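Long-range contacts in cystalysin (Treponema denticola, PDB 1C7N), which binds pyridoxal-5'-phosphate covalently and belongs to the class I and II aminotransferase family of PLP-dependent proteins: residues Asp90-Thr95 with Asn249-Asn254; Ala96-Ala101 with Phe233-Lys238; His314-Ala319 with Phe332-Met337. All blocks are in the same frame, centred on the assembly; numbering follows the deposited sequence.

Interaction 1: Asp90-Thr95 with Asn249-Asn254; sequences DWIINT and NIIIKN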
loop_
_atom_site.group_PDB
_atom_site.type_symbol
_atom_site.label_atom_id
_atom_site.label_comp_id
_atom_site.label_asym_id
_atom_site.label_seq_id
_atom_site.Cartn_x
_atom_site.Cartn_y
_atom_site.Cartn_z
ATOM N N ASP A 90 2.335 -17.351 12.022
ATOM C CA ASP A 90 3.352 -16.326 12.184
ATOM C C ASP A 90 4.403 -16.294 11.076
ATOM O O ASP A 90 5.356 -15.531 11.152
ATOM C CB ASP A 90 4.020 -16.445 13.563
ATOM C CG ASP A 90 4.542 -17.838 13.853
ATOM O OD1 ASP A 90 5.088 -18.041 14.961
ATOM O OD2 ASP A 90 4.408 -18.730 12.984
ATOM N N TRP A 91 4.216 -17.114 10.045
ATOM C CA TRP A 91 5.128 -17.153 8.895
ATOM C C TRP A 91 4.686 -16.122 7.846
ATOM O O TRP A 91 5.453 -15.765 6.951
ATOM C CB TRP A 91 5.080 -18.523 8.218
ATOM C CG TRP A 91 5.755 -19.644 8.930
ATOM C CD1 TRP A 91 6.090 -19.706 10.251
ATOM C CD2 TRP A 91 6.120 -20.905 8.361
ATOM N NE1 TRP A 91 6.640 -20.934 10.541
ATOM C CE2 TRP A 91 6.670 -21.689 9.400
ATOM C CE3 TRP A 91 6.031 -21.450 7.071
ATOM C CZ2 TRP A 91 7.132 -22.993 9.190
ATOM C CZ3 TRP A 91 6.491 -22.751 6.860
ATOM C CH2 TRP A 91 7.036 -23.506 7.919
ATOM N N ILE A 92 3.444 -15.661 7.963
ATOM C CA ILE A 92 2.858 -14.716 7.011
ATOM C C ILE A 92 3.170 -13.240 7.235
ATOM O O ILE A 92 2.794 -12.670 8.254
ATOM C CB ILE A 92 1.318 -14.851 6.988
ATOM C CG1 ILE A 92 0.920 -16.303 6.726
ATOM C CG2 ILE A 92 0.721 -13.954 5.899
ATOM C CD1 ILE A 92 -0.558 -16.560 6.933
ATOM N N ILE A 93 3.849 -12.627 6.270
ATOM C CA ILE A 93 4.170 -11.198 6.336
ATOM C C ILE A 93 3.445 -10.531 5.162
ATOM O O ILE A 93 3.520 -11.009 4.025
ATOM C CB ILE A 93 5.689 -10.941 6.217
ATOM C CG1 ILE A 93 6.430 -11.652 7.358
ATOM C CG2 ILE A 93 5.967 -9.439 6.255
ATOM C CD1 ILE A 93 5.982 -11.233 8.752
ATOM N N ASN A 94 2.755 -9.428 5.436
ATOM C CA ASN A 94 1.989 -8.737 4.400
ATOM C C ASN A 94 2.659 -7.531 3.753
ATOM O O ASN A 94 3.366 -6.762 4.409
ATOM C CB ASN A 94 0.635 -8.289 4.962
ATOM C CG ASN A 94 -0.190 -9.449 5.497
ATOM O OD1 ASN A 94 -0.588 -9.453 6.660
ATOM N ND2 ASN A 94 -0.452 -10.434 4.646
ATOM N N THR A 95 2.418 -7.379 2.454
ATOM C CA THR A 95 2.936 -6.256 1.684
ATOM C C THR A 95 1.847 -5.874 0.697
ATOM O O THR A 95 0.969 -6.680 0.396
ATOM C CB THR A 95 4.203 -6.623 0.889
ATOM O OG1 THR A 95 3.894 -7.654 -0.054
ATOM C CG2 THR A 95 5.307 -7.098 1.825
ATOM N N ASN A 249 0.559 -12.080 0.605
ATOM C CA ASN A 249 0.919 -12.942 1.718
ATOM C C ASN A 249 2.293 -13.542 1.458
ATOM O O ASN A 249 2.420 -14.577 0.793
ATOM C CB ASN A 249 -0.117 -14.047 1.891
ATOM C CG ASN A 249 -1.443 -13.516 2.365
ATOM O OD1 ASN A 249 -1.527 -12.880 3.423
ATOM N ND2 ASN A 249 -2.492 -13.762 1.588
ATOM N N ILE A 250 3.320 -12.871 1.971
ATOM C CA ILE A 250 4.693 -13.319 1.796
ATOM C C ILE A 250 4.984 -14.299 2.920
ATOM O O ILE A 250 4.898 -13.944 4.101
ATOM C CB ILE A 250 5.675 -12.129 1.864
ATOM C CG1 ILE A 250 5.098 -10.937 1.100
ATOM C CG2 ILE A 250 7.007 -12.520 1.231
ATOM C CD1 ILE A 250 4.854 -11.213 -0.393
ATOM N N ILE A 251 5.316 -15.534 2.556
ATOM C CA ILE A 251 5.579 -16.571 3.551
ATOM C C ILE A 251 7.065 -16.778 3.808
ATOM O O ILE A 251 7.831 -17.098 2.892
ATOM C CB ILE A 251 4.955 -17.915 3.115
ATOM C CG1 ILE A 251 3.503 -17.696 2.681
ATOM C CG2 ILE A 251 5.004 -18.916 4.264
ATOM C CD1 ILE A 251 2.630 -17.037 3.742
ATOM N N ILE A 252 7.461 -16.604 5.066
ATOM C CA ILE A 252 8.857 -16.754 5.475
ATOM C C ILE A 252 8.950 -17.555 6.772
ATOM O O ILE A 252 8.602 -17.063 7.846
ATOM C CB ILE A 252 9.513 -15.378 5.698
ATOM C CG1 ILE A 252 9.249 -14.478 4.486
ATOM C CG2 ILE A 252 11.013 -15.539 5.903
ATOM C CD1 ILE A 252 9.735 -13.060 4.672
ATOM N N LYS A 253 9.419 -18.794 6.660
ATOM C CA LYS A 253 9.563 -19.690 7.810
ATOM C C LYS A 253 10.627 -19.271 8.825
ATOM O O LYS A 253 10.379 -19.276 10.032
ATOM C CB LYS A 253 9.887 -21.105 7.323
ATOM C CG LYS A 253 10.211 -22.088 8.439
ATOM C CD LYS A 253 10.799 -23.376 7.876
ATOM C CE LYS A 253 10.977 -24.421 8.964
ATOM N NZ LYS A 253 11.761 -25.603 8.499
ATOM N N ASN A 254 11.815 -18.922 8.337
ATOM C CA ASN A 254 12.917 -18.532 9.211
ATOM C C ASN A 254 12.688 -17.208 9.934
ATOM O O ASN A 254 12.523 -16.164 9.303
ATOM C CB ASN A 254 14.219 -18.462 8.417
ATOM C CG ASN A 254 15.425 -18.213 9.306
ATOM O OD1 ASN A 254 15.772 -17.067 9.602
ATOM N ND2 ASN A 254 16.057 -19.291 9.754
#
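I93 and I250 form a hydrogen-bonded antiparallel pair. I93 N gives to I250 O at 2.7 Å, and I250 N returns a bond to I93 O at 2.8 Å. Further along, I252 N reaches W91 O at 2.9 Å. The buried face of I92 and I251 is closely packed, their side chains lying side by side with I92 CG1 3.5 Å from I251 CD1. V75 of helix 69-83 touches I92 there and also N249, whose OD1 is hydrogen-bonded to Y71. I93 meets I252 more loosely: I93 CG1 comes no nearer than 4.5 Å to I252 CD1, and I93 and I252 lean instead on helix 255-267. Beyond the ladder lies the partly exposed end, W91 with K253. K253 CG is anti to the backbone N (chi1 174°), which puts it 3.3 Å from W91 CZ2, and the extended chain runs beside the indole. K253 CB sits 3.6 Å from the centroid of the six-membered ring of W91, squarely over the face, while I251 CG2 meets the ring edge in plane. K253 NZ makes salt bridges to E224 and D228. The lysine is thus divided by chemistry, CB in a CH-pi contact and CG packed on the ring, the ammonium charge probably offset by the two acids.

Interaction 2: Ala96-Ala101 with Phe233-Lys238; sequences AGVVPA and FTAPSK. With PLP (pyridoxal-5'-phosphate), chain I.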
loop_
_atom_site.group_PDB
_atom_site.type_symbol
_atom_site.label_atom_id
_atom_site.label_comp_id
_atom_site.label_asym_id
_atom_site.label_seq_id
_atom_site.Cartn_x
_atom_site.Cartn_y
_atom_site.Cartn_z
ATOM N N ALA A 96 1.885 -4.638 0.214
ATOM C CA ALA A 96 0.897 -4.180 -0.747
ATOM C C ALA A 96 1.405 -4.546 -2.134
ATOM O O ALA A 96 1.879 -3.691 -2.876
ATOM C CB ALA A 96 0.707 -2.668 -0.634
ATOM N N GLY A 97 1.326 -5.826 -2.471
ATOM C CA GLY A 97 1.786 -6.262 -3.774
ATOM C C GLY A 97 3.063 -7.072 -3.720
ATOM O O GLY A 97 3.902 -6.893 -2.840
ATOM N N VAL A 98 3.210 -7.971 -4.685
ATOM C CA VAL A 98 4.379 -8.825 -4.767
ATOM C C VAL A 98 5.624 -8.083 -5.242
ATOM O O VAL A 98 6.714 -8.317 -4.725
ATOM C CB VAL A 98 4.105 -10.023 -5.701
ATOM C CG1 VAL A 98 5.374 -10.845 -5.901
ATOM C CG2 VAL A 98 3.005 -10.884 -5.104
ATOM N N VAL A 99 5.481 -7.193 -6.220
ATOM C CA VAL A 99 6.643 -6.465 -6.712
ATOM C C VAL A 99 7.336 -5.709 -5.583
ATOM O O VAL A 99 8.554 -5.793 -5.436
ATOM C CB VAL A 99 6.269 -5.494 -7.853
ATOM C CG1 VAL A 99 7.492 -4.680 -8.270
ATOM C CG2 VAL A 99 5.733 -6.290 -9.045
ATOM N N PRO A 100 6.577 -4.958 -4.766
ATOM C CA PRO A 100 7.239 -4.238 -3.672
ATOM C C PRO A 100 7.948 -5.219 -2.731
ATOM O O PRO A 100 9.000 -4.906 -2.165
ATOM C CB PRO A 100 6.084 -3.509 -2.988
ATOM C CG PRO A 100 5.162 -3.216 -4.134
ATOM C CD PRO A 100 5.175 -4.528 -4.906
ATOM N N ALA A 101 7.371 -6.408 -2.568
ATOM C CA ALA A 101 7.968 -7.414 -1.699
ATOM C C ALA A 101 9.282 -7.895 -2.306
ATOM O O ALA A 101 10.254 -8.138 -1.585
ATOM C CB ALA A 101 7.017 -8.579 -1.508
ATOM N N PHE A 233 6.584 -15.743 -2.301
ATOM C CA PHE A 233 5.613 -14.676 -2.530
ATOM C C PHE A 233 4.292 -15.223 -3.056
ATOM O O PHE A 233 4.255 -15.900 -4.084
ATOM C CB PHE A 233 6.154 -13.655 -3.543
ATOM C CG PHE A 233 7.562 -13.200 -3.266
ATOM C CD1 PHE A 233 8.646 -13.962 -3.687
ATOM C CD2 PHE A 233 7.806 -12.007 -2.589
ATOM C CE1 PHE A 233 9.954 -13.545 -3.440
ATOM C CE2 PHE A 233 9.113 -11.584 -2.335
ATOM C CZ PHE A 233 10.187 -12.356 -2.762
ATOM N N THR A 234 3.206 -14.953 -2.336
ATOM C CA THR A 234 1.886 -15.402 -2.778
ATOM C C THR A 234 0.912 -14.259 -2.584
ATOM O O THR A 234 1.204 -13.287 -1.878
ATOM C CB THR A 234 1.348 -16.600 -1.962
ATOM O OG1 THR A 234 0.824 -16.127 -0.712
ATOM C CG2 THR A 234 2.447 -17.613 -1.700
ATOM N N ALA A 235 -0.249 -14.377 -3.216
ATOM C CA ALA A 235 -1.278 -13.359 -3.105
ATOM C C ALA A 235 -2.522 -13.846 -3.832
ATOM O O ALA A 235 -2.449 -14.728 -4.689
ATOM C CB ALA A 235 -0.794 -12.041 -3.716
ATOM N N PRO A 236 -3.688 -13.286 -3.484
ATOM C CA PRO A 236 -4.944 -13.680 -4.126
ATOM C C PRO A 236 -5.261 -12.807 -5.348
ATOM O O PRO A 236 -6.212 -13.085 -6.077
ATOM C CB PRO A 236 -5.961 -13.483 -3.007
ATOM C CG PRO A 236 -5.453 -12.209 -2.369
ATOM C CD PRO A 236 -3.949 -12.461 -2.286
ATOM N N SER A 237 -4.447 -11.772 -5.573
ATOM C CA SER A 237 -4.657 -10.822 -6.676
ATOM C C SER A 237 -4.778 -11.368 -8.099
ATOM O O SER A 237 -5.722 -11.021 -8.813
ATOM C CB SER A 237 -3.583 -9.722 -6.643
ATOM O OG SER A 237 -2.279 -10.258 -6.549
ATOM N N LYS A 238 -3.829 -12.184 -8.542
ATOM C CA LYS A 238 -3.927 -12.728 -9.890
ATOM C C LYS A 238 -5.086 -13.724 -9.965
ATOM O O LYS A 238 -5.867 -13.727 -10.923
ATOM C CB LYS A 238 -2.614 -13.412 -10.289
ATOM C CG LYS A 238 -1.568 -12.441 -10.818
ATOM C CD LYS A 238 -2.012 -11.855 -12.161
ATOM C CE LYS A 238 -1.070 -10.762 -12.695
ATOM N NZ LYS A 238 0.284 -10.974 -12.184
HETATM N N1 PLP I . 4.757 -11.591 -10.095
HETATM C C2 PLP I . 4.412 -12.083 -11.369
HETATM C C2A PLP I . 5.295 -13.203 -11.887
HETATM C C3 PLP I . 3.200 -11.523 -11.973
HETATM O O3 PLP I . 2.993 -11.945 -13.221
HETATM C C4 PLP I . 2.429 -10.582 -11.250
HETATM C C4A PLP I . 1.162 -10.072 -11.774
HETATM C C5 PLP I . 2.895 -10.175 -9.887
HETATM C C6 PLP I . 4.054 -10.669 -9.361
HETATM C C5A PLP I . 1.861 -9.466 -9.016
HETATM O O4P PLP I . 2.083 -8.237 -8.447
HETATM P P PLP I . 0.864 -7.767 -7.478
HETATM O O1P PLP I . 1.155 -6.348 -7.295
HETATM O O2P PLP I . 0.968 -8.548 -6.181
HETATM O O3P PLP I . -0.430 -7.989 -8.131
#
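V98 N donates to PLP O2P at 2.8 Å (161° at the hydrogen), the shortest hydrogen bond from either segment to the cofactor. The donor lies at the start of helix 98-109, whose end would be expected to favour the phosphate charge. G97 brings its CA to 3.4 Å from PLP O2P; at its backbone angles, with a positive phi of 109°, a CB would be jammed against the preceding carbonyl O and would crowd PLP O1P, and its absence lets the phosphate settle close to the backbone. From the other segment S237 OG adds a weak bond to PLP O3P (3.3 Å), and N175 binds the cofactor as well. K238 NZ is joined covalently to PLP C4A at 1.3 Å, a length consistent with a Schiff base; the lysine chain bends at chi2 and chi4 on its way there.

V98 touches both the cofactor and the strand segment. With CG1 anti to the backbone N (chi1 174°), that methyl touches PLP C6 at 3.7 Å and F233 CB at 3.8 Å, while V98 CG2 faces PLP O2P and A235 CB. A101 CB abuts the F233 ring at its edge, near the ring plane, 3.7 Å from F233 CD2. I250 of strand 248-251 packs on both A101 and F233, and D203 and I205 also line V98. P100 packs on S269 of the second subunit. A lysine-bound cofactor with its phosphate at a glycine-led helix start, packed on a central sheet, is typical of the aminotransferase (fold type I) PLP site.

Interaction 3: His314-Ala319 with Phe332-Met337; sequences HPEIKA and FRALKM
I317 lies over the ring of F332: its CG2 stands 3.8 Å from the centroid, 7° off the normal, a CH-pi contact over the face. The other branch takes I317 CD1 to F332 CE2 at 3.6 Å and near L335 CG at 4.4 Å. CG2 is anti to the backbone N (chi1 -57°), which sets it over the ring face, and the extended chi2 of 176° carries CD1 to CE2. Nearer the surface, E316 uses carbon rather than charge: its CG lies 3.6 Å from A334 CB, and E316 O approaches the same methyl at 3.4 Å. A water links E316 O, at 2.8 Å, and A334 N, at 2.9 Å. The backbones behind are shaped by a type I turn, H314 to I317, and by a 3-10 segment at 333-335, in which L335 N bonds to F332 O. Further out, F310 of helix 289-313 and I330 of strand 327-331 pack on I317, while M342 and M346 of helix 339-350 touch F332. The two loops therefore meet through apolar carbon on the buried side and through water-mediated backbone polarity on the exposed side, with no direct polar bond between them.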
loop_
_atom_site.group_PDB
_atom_site.type_symbol
_atom_site.label_atom_id
_atom_site.label_comp_id
_atom_site.label_asym_id
_atom_site.label_seq_id
_atom_site.Cartn_x
_atom_site.Cartn_y
_atom_site.Cartn_z
ATOM N N HIS A 314 -3.380 -19.404 -39.913
ATOM C CA HIS A 314 -1.984 -19.043 -40.134
ATOM C C HIS A 314 -1.111 -20.041 -39.387
ATOM O O HIS A 314 -0.531 -19.721 -38.352
ATOM C CB HIS A 314 -1.749 -17.612 -39.633
ATOM C CG HIS A 314 -2.671 -16.610 -40.252
ATOM N ND1 HIS A 314 -2.447 -16.064 -41.500
ATOM C CD2 HIS A 314 -3.865 -16.123 -39.839
ATOM C CE1 HIS A 314 -3.466 -15.288 -41.828
ATOM N NE2 HIS A 314 -4.341 -15.307 -40.838
ATOM N N PRO A 315 -1.001 -21.271 -39.926
ATOM C CA PRO A 315 -0.243 -22.420 -39.418
ATOM C C PRO A 315 1.207 -22.182 -39.000
ATOM O O PRO A 315 1.729 -22.900 -38.147
ATOM C CB PRO A 315 -0.324 -23.424 -40.570
ATOM C CG PRO A 315 -1.570 -23.077 -41.257
ATOM C CD PRO A 315 -1.548 -21.578 -41.260
ATOM N N GLU A 316 1.864 -21.193 -39.599
ATOM C CA GLU A 316 3.260 -20.929 -39.270
ATOM C C GLU A 316 3.425 -20.261 -37.911
ATOM O O GLU A 316 4.516 -20.248 -37.345
ATOM C CB GLU A 316 3.929 -20.077 -40.363
ATOM C CG GLU A 316 3.538 -18.598 -40.409
ATOM C CD GLU A 316 2.201 -18.338 -41.079
ATOM O OE1 GLU A 316 1.920 -17.159 -41.388
ATOM O OE2 GLU A 316 1.428 -19.297 -41.296
ATOM N N ILE A 317 2.340 -19.704 -37.394
ATOM C CA ILE A 317 2.360 -19.059 -36.081
ATOM C C ILE A 317 1.906 -20.137 -35.099
ATOM O O ILE A 317 0.902 -20.803 -35.336
ATOM C CB ILE A 317 1.383 -17.874 -36.046
ATOM C CG1 ILE A 317 1.747 -16.881 -37.152
ATOM C CG2 ILE A 317 1.432 -17.196 -34.680
ATOM C CD1 ILE A 317 0.798 -15.712 -37.270
ATOM N N LYS A 318 2.643 -20.317 -34.009
ATOM C CA LYS A 318 2.307 -21.351 -33.033
ATOM C C LYS A 318 1.831 -20.818 -31.680
ATOM O O LYS A 318 2.490 -19.975 -31.074
ATOM C CB LYS A 318 3.522 -22.253 -32.800
ATOM C CG LYS A 318 4.156 -22.830 -34.062
ATOM C CD LYS A 318 3.192 -23.734 -34.805
ATOM C CE LYS A 318 3.902 -24.563 -35.861
ATOM N NZ LYS A 318 4.625 -23.718 -36.839
ATOM N N ALA A 319 0.692 -21.326 -31.213
ATOM C CA ALA A 319 0.134 -20.938 -29.921
ATOM C C ALA A 319 -0.114 -22.220 -29.125
ATOM O O ALA A 319 -1.235 -22.722 -29.070
ATOM C CB ALA A 319 -1.177 -20.170 -30.110
ATOM N N PHE A 332 5.455 -15.889 -33.021
ATOM C CA PHE A 332 5.252 -15.245 -34.321
ATOM C C PHE A 332 6.537 -15.168 -35.144
ATOM O O PHE A 332 6.565 -14.525 -36.190
ATOM C CB PHE A 332 4.733 -13.811 -34.149
ATOM C CG PHE A 332 3.256 -13.707 -33.876
ATOM C CD1 PHE A 332 2.757 -13.860 -32.587
ATOM C CD2 PHE A 332 2.364 -13.406 -34.909
ATOM C CE1 PHE A 332 1.389 -13.710 -32.329
ATOM C CE2 PHE A 332 0.997 -13.254 -34.662
ATOM C CZ PHE A 332 0.510 -13.406 -33.368
ATOM N N ARG A 333 7.594 -15.812 -34.674
ATOM C CA ARG A 333 8.880 -15.764 -35.364
ATOM C C ARG A 333 8.844 -16.067 -36.864
ATOM O O ARG A 333 9.664 -15.542 -37.621
ATOM C CB ARG A 333 9.882 -16.694 -34.669
ATOM C CG ARG A 333 10.444 -16.120 -33.377
ATOM C CD ARG A 333 11.389 -17.086 -32.690
ATOM N NE ARG A 333 10.693 -18.286 -32.236
ATOM C CZ ARG A 333 11.289 -19.308 -31.633
ATOM N NH1 ARG A 333 12.596 -19.280 -31.414
ATOM N NH2 ARG A 333 10.578 -20.351 -31.238
ATOM N N ALA A 334 7.897 -16.890 -37.302
ATOM C CA ALA A 334 7.806 -17.240 -38.721
ATOM C C ALA A 334 7.386 -16.062 -39.598
ATOM O O ALA A 334 7.464 -16.136 -40.827
ATOM C CB ALA A 334 6.841 -18.405 -38.917
ATOM N N LEU A 335 6.931 -14.981 -38.972
ATOM C CA LEU A 335 6.528 -13.798 -39.723
ATOM C C LEU A 335 7.761 -13.051 -40.213
ATOM O O LEU A 335 7.667 -12.196 -41.093
ATOM C CB LEU A 335 5.686 -12.856 -38.854
ATOM C CG LEU A 335 4.218 -13.212 -38.618
ATOM C CD1 LEU A 335 3.556 -12.104 -37.824
ATOM C CD2 LEU A 335 3.512 -13.386 -39.950
ATOM N N LYS A 336 8.912 -13.379 -39.636
ATOM C CA LYS A 336 10.173 -12.739 -39.994
ATOM C C LYS A 336 10.092 -11.216 -39.846
ATOM O O LYS A 336 10.503 -10.470 -40.740
ATOM C CB LYS A 336 10.573 -13.102 -41.428
ATOM C CG LYS A 336 10.733 -14.596 -41.688
ATOM C CD LYS A 336 11.788 -15.240 -40.793
ATOM C CE LYS A 336 11.995 -16.701 -41.174
ATOM N NZ LYS A 336 13.001 -17.389 -40.311
ATOM N N MET A 337 9.550 -10.765 -38.718
ATOM C CA MET A 337 9.428 -9.338 -38.422
ATOM C C MET A 337 10.169 -9.073 -37.112
ATOM O O MET A 337 9.908 -9.762 -36.121
ATOM C CB MET A 337 7.958 -8.947 -38.237
ATOM C CG MET A 337 7.121 -8.885 -39.501
ATOM S SD MET A 337 5.395 -8.515 -39.092
ATOM C CE MET A 337 5.520 -6.801 -38.622
HETATM O O HOH W 1 6.136 -18.644 -35.793
#

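In the fold
From the N terminus, residues 90-95 open interaction 1 and residues 96-101, entering helix 98-109, open interaction 2. The chain then builds most of the large sheet before residues 233-238 close interaction 2, and residues 249-254 close interaction 1 soon after, so the second loop is nested in the first. The two touch, with a probable hydrogen bond from T234 OG1 to N249 O, and together they tie one edge of the seven-stranded sheet to the cofactor site. Interaction 3 follows in series, a short loop around strand 327-331 of the separate three-stranded sheet. Its nearest atoms are about 20 Å from interaction 2 and about 31 Å from interaction 1.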